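Local coordinates for DsbA family protein (PDB 7JVE), which acts as a trimeric thioredoxin-like enzyme with both thiol oxidase and disulfide isomerase activities, at residues A[106-116]-A[242-253]. Sequence-based numbering, arbitrary orientation.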
loop_
_atom_site.group_PDB
_atom_site.type_symbol
_atom_site.label_atom_id
_atom_site.label_comp_id
_atom_site.label_asym_id
_atom_site.label_seq_id
_atom_site.Cartn_x
_atom_site.Cartn_y
_atom_site.Cartn_z
ATOM N N ASN A 106 -1.149 -8.990 28.241
ATOM C CA ASN A 106 -1.889 -8.048 29.078
ATOM C C ASN A 106 -3.362 -8.440 29.189
ATOM O O ASN A 106 -3.937 -8.402 30.281
ATOM C CB ASN A 106 -1.756 -6.623 28.534
ATOM C CG ASN A 106 -0.426 -5.987 28.861
ATOM O OD1 ASN A 106 0.451 -6.600 29.470
ATOM N ND2 ASN A 106 -0.263 -4.738 28.443
ATOM N N LEU A 107 -3.997 -8.802 28.066
ATOM C CA LEU A 107 -5.392 -9.236 28.129
ATOM C C LEU A 107 -5.554 -10.413 29.071
ATOM O O LEU A 107 -6.522 -10.474 29.843
ATOM C CB LEU A 107 -5.927 -9.614 26.744
ATOM C CG LEU A 107 -6.444 -8.449 25.919
ATOM C CD1 LEU A 107 -6.738 -8.907 24.494
ATOM C CD2 LEU A 107 -7.671 -7.864 26.580
ATOM N N ILE A 108 -4.621 -11.366 29.011
ATOM C CA ILE A 108 -4.761 -12.581 29.798
ATOM C C ILE A 108 -4.685 -12.259 31.284
ATOM O O ILE A 108 -5.498 -12.748 32.079
ATOM C CB ILE A 108 -3.706 -13.617 29.360
ATOM C CG1 ILE A 108 -4.090 -14.174 27.980
ATOM C CG2 ILE A 108 -3.586 -14.711 30.386
ATOM C CD1 ILE A 108 -3.077 -15.131 27.384
ATOM N N LYS A 109 -3.735 -11.397 31.676
ATOM C CA LYS A 109 -3.640 -11.006 33.073
ATOM C C LYS A 109 -4.873 -10.235 33.501
ATOM O O LYS A 109 -5.345 -10.392 34.629
ATOM C CB LYS A 109 -2.379 -10.177 33.316
ATOM C CG LYS A 109 -1.108 -10.958 33.043
ATOM C CD LYS A 109 -0.007 -10.598 34.038
ATOM C CE LYS A 109 1.373 -10.609 33.385
ATOM N NZ LYS A 109 2.424 -10.097 34.318
ATOM N N ALA A 110 -5.411 -9.403 32.614
ATOM C CA ALA A 110 -6.544 -8.567 32.980
ATOM C C ALA A 110 -7.862 -9.319 32.964
ATOM O O ALA A 110 -8.860 -8.783 33.451
ATOM C CB ALA A 110 -6.638 -7.364 32.046
ATOM N N ASN A 111 -7.900 -10.532 32.418
ATOM C CA ASN A 111 -9.134 -11.312 32.293
ATOM C C ASN A 111 -8.896 -12.743 32.769
ATOM O O ASN A 111 -8.974 -13.696 31.982
ATOM C CB ASN A 111 -9.642 -11.286 30.850
ATOM C CG ASN A 111 -10.104 -9.891 30.415
ATOM O OD1 ASN A 111 -11.272 -9.516 30.603
ATOM N ND2 ASN A 111 -9.187 -9.117 29.833
ATOM N N PRO A 112 -8.594 -12.932 34.062
ATOM C CA PRO A 112 -8.319 -14.289 34.565
ATOM C C PRO A 112 -9.534 -15.200 34.537
ATOM O O PRO A 112 -9.386 -16.423 34.657
ATOM C CB PRO A 112 -7.853 -14.038 36.000
ATOM C CG PRO A 112 -8.572 -12.794 36.392
ATOM C CD PRO A 112 -8.560 -11.936 35.146
ATOM N N ASP A 113 -10.716 -14.632 34.372
ATOM C CA ASP A 113 -11.987 -15.338 34.328
ATOM C C ASP A 113 -12.360 -15.817 32.932
ATOM O O ASP A 113 -13.394 -16.476 32.781
ATOM C CB ASP A 113 -13.076 -14.404 34.846
ATOM C CG ASP A 113 -13.225 -13.147 33.969
ATOM O OD1 ASP A 113 -14.384 -12.796 33.637
ATOM O OD2 ASP A 113 -12.193 -12.538 33.583
ATOM N N THR A 114 -11.563 -15.484 31.914
ATOM C CA THR A 114 -11.890 -15.742 30.522
ATOM C C THR A 114 -10.945 -16.801 29.974
ATOM O O THR A 114 -9.779 -16.880 30.363
ATOM C CB THR A 114 -11.806 -14.440 29.705
ATOM O OG1 THR A 114 -12.858 -13.548 30.097
ATOM C CG2 THR A 114 -11.893 -14.691 28.205
ATOM N N ARG A 115 -11.461 -17.641 29.089
ATOM C CA ARG A 115 -10.681 -18.726 28.520
ATOM C C ARG A 115 -10.003 -18.267 27.229
ATOM O O ARG A 115 -10.669 -17.747 26.323
ATOM C CB ARG A 115 -11.577 -19.942 28.256
ATOM C CG ARG A 115 -10.834 -21.195 27.850
ATOM C CD ARG A 115 -11.780 -22.347 27.551
ATOM N NE ARG A 115 -11.056 -23.487 27.002
ATOM C CZ ARG A 115 -11.533 -24.289 26.057
ATOM N NH1 ARG A 115 -12.743 -24.069 25.553
ATOM N NH2 ARG A 115 -10.792 -25.292 25.592
ATOM N N PHE A 116 -8.687 -18.462 27.146
ATOM C CA PHE A 116 -7.921 -18.118 25.953
ATOM C C PHE A 116 -7.419 -19.407 25.309
ATOM O O PHE A 116 -6.699 -20.188 25.943
ATOM C CB PHE A 116 -6.771 -17.169 26.287
ATOM C CG PHE A 116 -7.221 -15.793 26.715
ATOM C CD1 PHE A 116 -7.692 -15.571 28.009
ATOM C CD2 PHE A 116 -7.177 -14.715 25.824
ATOM C CE1 PHE A 116 -8.105 -14.296 28.417
ATOM C CE2 PHE A 116 -7.577 -13.444 26.222
ATOM C CZ PHE A 116 -8.050 -13.229 27.518
ATOM N N GLN A 242 -5.675 -3.697 22.393
ATOM C CA GLN A 242 -6.194 -4.243 23.648
ATOM C C GLN A 242 -7.625 -3.775 23.912
ATOM O O GLN A 242 -8.474 -4.560 24.345
ATOM C CB GLN A 242 -5.287 -3.855 24.815
ATOM C CG GLN A 242 -5.716 -4.452 26.161
ATOM C CD GLN A 242 -4.577 -4.502 27.178
ATOM O OE1 GLN A 242 -3.410 -4.376 26.810
ATOM N NE2 GLN A 242 -4.920 -4.649 28.471
ATOM N N ASP A 243 -7.909 -2.495 23.675
ATOM C CA ASP A 243 -9.262 -1.991 23.883
ATOM C C ASP A 243 -10.274 -2.729 23.021
ATOM O O ASP A 243 -11.366 -3.075 23.488
ATOM C CB ASP A 243 -9.312 -0.498 23.590
ATOM C CG ASP A 243 -8.718 0.323 24.705
ATOM O OD1 ASP A 243 -8.421 -0.270 25.772
ATOM O OD2 ASP A 243 -8.538 1.553 24.511
ATOM N N MET A 244 -9.941 -2.964 21.754
ATOM C CA MET A 244 -10.888 -3.629 20.872
ATOM C C MET A 244 -11.157 -5.060 21.350
ATOM O O MET A 244 -12.309 -5.509 21.403
ATOM C CB MET A 244 -10.342 -3.607 19.442
ATOM C CG MET A 244 -11.303 -4.151 18.405
ATOM S SD MET A 244 -12.633 -2.915 18.191
ATOM C CE MET A 244 -11.703 -1.492 17.628
ATOM N N LEU A 245 -10.105 -5.787 21.723
ATOM C CA LEU A 245 -10.308 -7.137 22.226
ATOM C C LEU A 245 -11.055 -7.117 23.555
ATOM O O LEU A 245 -11.891 -7.990 23.816
ATOM C CB LEU A 245 -8.967 -7.858 22.360
ATOM C CG LEU A 245 -8.415 -8.435 21.057
ATOM C CD1 LEU A 245 -6.962 -8.852 21.239
ATOM C CD2 LEU A 245 -9.266 -9.603 20.542
ATOM N N GLN A 246 -10.781 -6.120 24.401
ATOM C CA GLN A 246 -11.477 -6.035 25.679
ATOM C C GLN A 246 -12.975 -5.792 25.481
ATOM O O GLN A 246 -13.802 -6.394 26.174
ATOM C CB GLN A 246 -10.871 -4.935 26.557
ATOM C CG GLN A 246 -11.374 -4.996 28.029
ATOM C CD GLN A 246 -10.989 -6.329 28.721
ATOM O OE1 GLN A 246 -9.802 -6.653 28.853
ATOM N NE2 GLN A 246 -11.986 -7.086 29.162
ATOM N N MET A 247 -13.350 -4.904 24.549
ATOM C CA MET A 247 -14.777 -4.672 24.314
ATOM C C MET A 247 -15.470 -5.945 23.837
ATOM O O MET A 247 -16.575 -6.266 24.292
ATOM C CB MET A 247 -14.994 -3.517 23.314
ATOM C CG MET A 247 -14.552 -2.112 23.812
ATOM S SD MET A 247 -14.937 -0.676 22.697
ATOM C CE MET A 247 -13.741 -0.855 21.299
ATOM N N ALA A 248 -14.810 -6.706 22.965
ATOM C CA ALA A 248 -15.353 -7.971 22.487
ATOM C C ALA A 248 -15.531 -8.966 23.630
ATOM O O ALA A 248 -16.510 -9.724 23.657
ATOM C CB ALA A 248 -14.431 -8.569 21.416
ATOM N N ILE A 249 -14.590 -8.979 24.582
ATOM C CA ILE A 249 -14.718 -9.840 25.758
ATOM C C ILE A 249 -15.947 -9.442 26.572
ATOM O O ILE A 249 -16.740 -10.292 26.983
ATOM C CB ILE A 249 -13.427 -9.790 26.600
ATOM C CG1 ILE A 249 -12.295 -10.548 25.889
ATOM C CG2 ILE A 249 -13.653 -10.331 28.007
ATOM C CD1 ILE A 249 -10.915 -10.288 26.487
ATOM N N GLN A 250 -16.133 -8.146 26.804
ATOM C CA GLN A 250 -17.272 -7.720 27.615
ATOM C C GLN A 250 -18.589 -8.026 26.911
ATOM O O GLN A 250 -19.571 -8.413 27.553
ATOM C CB GLN A 250 -17.155 -6.230 27.960
ATOM C CG GLN A 250 -15.899 -5.904 28.763
ATOM C CD GLN A 250 -15.829 -6.695 30.085
ATOM O OE1 GLN A 250 -14.907 -7.491 30.308
ATOM N NE2 GLN A 250 -16.801 -6.471 30.959
ATOM N N LYS A 251 -18.619 -7.881 25.586
ATOM C CA LYS A 251 -19.806 -8.232 24.817
ATOM C C LYS A 251 -20.084 -9.732 24.895
ATOM O O LYS A 251 -21.251 -10.150 24.936
ATOM C CB LYS A 251 -19.603 -7.765 23.378
ATOM C CG LYS A 251 -20.598 -8.223 22.345
ATOM C CD LYS A 251 -20.292 -7.468 21.046
ATOM C CE LYS A 251 -20.615 -8.281 19.803
ATOM N NZ LYS A 251 -20.043 -7.652 18.568
ATOM N N ALA A 252 -19.030 -10.553 24.941
ATOM C CA ALA A 252 -19.202 -11.994 25.037
ATOM C C ALA A 252 -19.602 -12.433 26.435
ATOM O O ALA A 252 -20.180 -13.517 26.592
ATOM C CB ALA A 252 -17.918 -12.712 24.607
ATOM N N LYS A 253 -19.317 -11.625 27.455
ATOM C CA LYS A 253 -19.793 -11.944 28.791
ATOM C C LYS A 253 -21.203 -11.440 29.047
ATOM O O LYS A 253 -21.965 -12.100 29.765
ATOM C CB LYS A 253 -18.838 -11.377 29.845
ATOM C CG LYS A 253 -17.537 -12.143 29.923
ATOM C CD LYS A 253 -16.696 -11.776 31.151
ATOM C CE LYS A 253 -16.266 -10.341 31.141
ATOM N NZ LYS A 253 -14.828 -10.234 31.540
#
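Leu107, near the end of helix 95-110, packs against helix 242-253; the axes of the last turn, 106-110, and of helix 242-253 come within 10.9 Å and diverge by 38°, and beyond Ala110 a type I turn from Asn111 to Thr114 leads the chain into strand 115-120. Leu107 is a knob in the hole formed by Gln242, Leu245, Gln246 and Ile249. Its CD1 presses on CB of Leu245, while CD2 lies 4.1 Å from CD1 of Ile249 and beside the aliphatic CG of Gln242; a branched leucine can fill both sides of such a hole.

Asn111, the first residue to leave helical geometry, meets Gln246 head-on, amide to amide. Asn111 ND2 donates to Gln246 OE1 at 2.7 Å, and Gln246 NE2 returns a bond of 2.9 Å to Asn111 OD1. Both are almost straight and meet lone pairs in the carbonyl planes, and the two amides are nearly coplanar, 14° apart. Gln246 sends CG anti to its backbone N and then bends at chi2 (61°), which turns its amide toward the turn. The second N-H of Asn111 reaches Leu107 O at 3.0 Å, so this buried side chain ties the helix end to its partner and its rotation is fixed. Two carboxamides suit this place because each carries a donor and an acceptor in one plane.

Farther along, the long chain of Lys253 carries NZ to Asp113 OD1 in a salt bridge whose hydrogen bond is weak, at 3.3 Å, and Gln250 OE1 also accepts from NZ. On the sheet side of the polar pair, Ile249 CD1 approaches Phe116 CZ obliquely, and both side chains rest on Val86 of the central strand 84-90, their apolar surfaces suited to the buried layer between helix and sheet. Two helices thus pack side by side over one face of the mixed sheet, joining the helix that begins within the Cys94–Cys97 disulfide motif to the C-terminal helix, as in the thioredoxin fold.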